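Local coordinates for mandelate racemase/muconate lactonizing enzyme family protein (Roseovarius nubinhibens ISM, PDB 3U4F), which probably works as a magnesium-dependent lyase or racemase of the enolase superfamily, binding the metal in a TIM-barrel active site, at residues 308-311 against 312-316. Sequence-based numbering, arbitrary orientation.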
loop_
_atom_site.group_PDB
_atom_site.type_symbol
_atom_site.label_atom_id
_atom_site.label_comp_id
_atom_site.label_asym_id
_atom_site.label_seq_id
_atom_site.Cartn_x
_atom_site.Cartn_y
_atom_site.Cartn_z
ATOM N N CYS A 308 -12.030 3.030 -14.998
ATOM C CA CYS A 308 -12.010 4.485 -14.849
ATOM C C CYS A 308 -13.382 4.842 -14.461
ATOM O O CYS A 308 -14.292 4.722 -15.283
ATOM C CB CYS A 308 -11.530 5.242 -16.119
ATOM S SG CYS A 308 -11.939 4.627 -17.702
ATOM N N ALA A 309 -13.521 5.282 -13.215
ATOM C CA ALA A 309 -14.823 5.348 -12.579
ATOM C C ALA A 309 -15.391 6.753 -12.295
ATOM O O ALA A 309 -16.371 6.902 -11.562
ATOM C CB ALA A 309 -14.818 4.506 -11.336
ATOM N N ASN A 310 -14.759 7.780 -12.842
ATOM C CA ASN A 310 -15.384 9.090 -12.842
ATOM C C ASN A 310 -14.846 9.865 -14.028
ATOM O O ASN A 310 -13.959 9.374 -14.748
ATOM C CB ASN A 310 -15.117 9.845 -11.557
ATOM C CG ASN A 310 -13.668 9.929 -11.249
ATOM O OD1 ASN A 310 -12.897 10.546 -11.976
ATOM N ND2 ASN A 310 -13.271 9.291 -10.154
ATOM N N LEU A 311 -15.393 11.061 -14.208
ATOM C CA LEU A 311 -15.018 11.906 -15.341
ATOM C C LEU A 311 -14.050 13.018 -14.968
ATOM O O LEU A 311 -14.101 14.140 -15.533
ATOM C CB LEU A 311 -16.264 12.459 -16.052
ATOM C CG LEU A 311 -17.175 11.367 -16.626
ATOM C CD1 LEU A 311 -18.513 11.931 -17.227
ATOM C CD2 LEU A 311 -16.381 10.436 -17.577
ATOM N N SER A 312 -13.168 12.720 -14.009
ATOM C CA SER A 312 -11.892 13.432 -13.927
ATOM C C SER A 312 -11.092 13.018 -15.172
ATOM O O SER A 312 -11.653 12.400 -16.083
ATOM C CB SER A 312 -11.098 13.064 -12.660
ATOM O OG SER A 312 -10.598 11.739 -12.725
ATOM N N LEU A 313 -9.799 13.314 -15.224
ATOM C CA LEU A 313 -9.000 12.941 -16.429
ATOM C C LEU A 313 -8.718 11.438 -16.593
ATOM O O LEU A 313 -8.254 11.004 -17.650
ATOM C CB LEU A 313 -7.685 13.737 -16.513
ATOM C CG LEU A 313 -7.853 15.247 -16.748
ATOM C CD1 LEU A 313 -6.500 15.883 -16.731
ATOM C CD2 LEU A 313 -8.521 15.452 -18.104
ATOM N N VAL A 314 -9.006 10.643 -15.564
ATOM C CA VAL A 314 -8.752 9.213 -15.649
ATOM C C VAL A 314 -9.436 8.590 -16.867
ATOM O O VAL A 314 -8.846 7.755 -17.538
ATOM C CB VAL A 314 -9.116 8.471 -14.317
ATOM C CG1 VAL A 314 -10.643 8.463 -14.100
ATOM C CG2 VAL A 314 -8.527 7.065 -14.309
ATOM N N THR A 315 -10.634 9.059 -17.188
ATOM C CA THR A 315 -11.342 8.538 -18.368
ATOM C C THR A 315 -10.606 8.886 -19.674
ATOM O O THR A 315 -10.374 7.994 -20.536
ATOM C CB THR A 315 -12.818 8.915 -18.328
ATOM O OG1 THR A 315 -13.384 8.339 -17.145
ATOM C CG2 THR A 315 -13.566 8.362 -19.526
ATOM N N LEU A 316 -10.208 10.146 -19.806
ATOM C CA LEU A 316 -9.442 10.590 -20.971
ATOM C C LEU A 316 -8.115 9.862 -21.127
ATOM O O LEU A 316 -7.744 9.448 -22.240
ATOM C CB LEU A 316 -9.203 12.113 -20.923
ATOM C CG LEU A 316 -8.426 12.719 -22.111
ATOM C CD1 LEU A 316 -9.124 12.370 -23.476
ATOM C CD2 LEU A 316 -8.332 14.227 -21.927
HETATM O O HOH W 1 -15.868 6.984 -16.490
#
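N310 folds its side chain over the start of helix 313-322 and meets S312 in an Asx turn, just beside the active site of this enolase-superfamily TIM barrel. A309, next to it, turns its CB away from the helix. That methyl instead comes within about 4 Å of the bound guanidine and, between side chains, about 6 Å of the magnesium ligand E257.

Two donors share the amide oxygen of N310. S312 N reaches N310 OD1 at 3.0 Å, on a lone pair, while S312 OG donates to N310 OD1 at 2.7 Å, also in the carbonyl plane. The rotation that allows this sets CG of N310 between its own backbone N and carbonyl carbon (chi1 54°). S312 is the N-cap: its OG accepts a weak but nearly straight bond from V314 N (3.4 Å, 172°). Q52 also bonds this hydroxyl through NE2, and T55 and Y56 take N310 ND2, so the amide is held at both ends.

Van der Waals contacts surround these bonds. V314 sets its CG1 methyl against a carbonyl oxygen, N310 O, at 3.5 Å, and the apolar contact is C308 CB packing on the same methyl at 3.9 Å. L311 passes over T315 at an angle, with CD2 near its hydroxyl and CB. L332 of strand 332-335 lies against both C308 and T315.

One turn further along, T315 OG1 donates to N310 O at 2.7 Å, tilted 32° out of the carbonyl plane. The loop is tied to the helix a second time by a water that donates to both C308 O and T315 OG1.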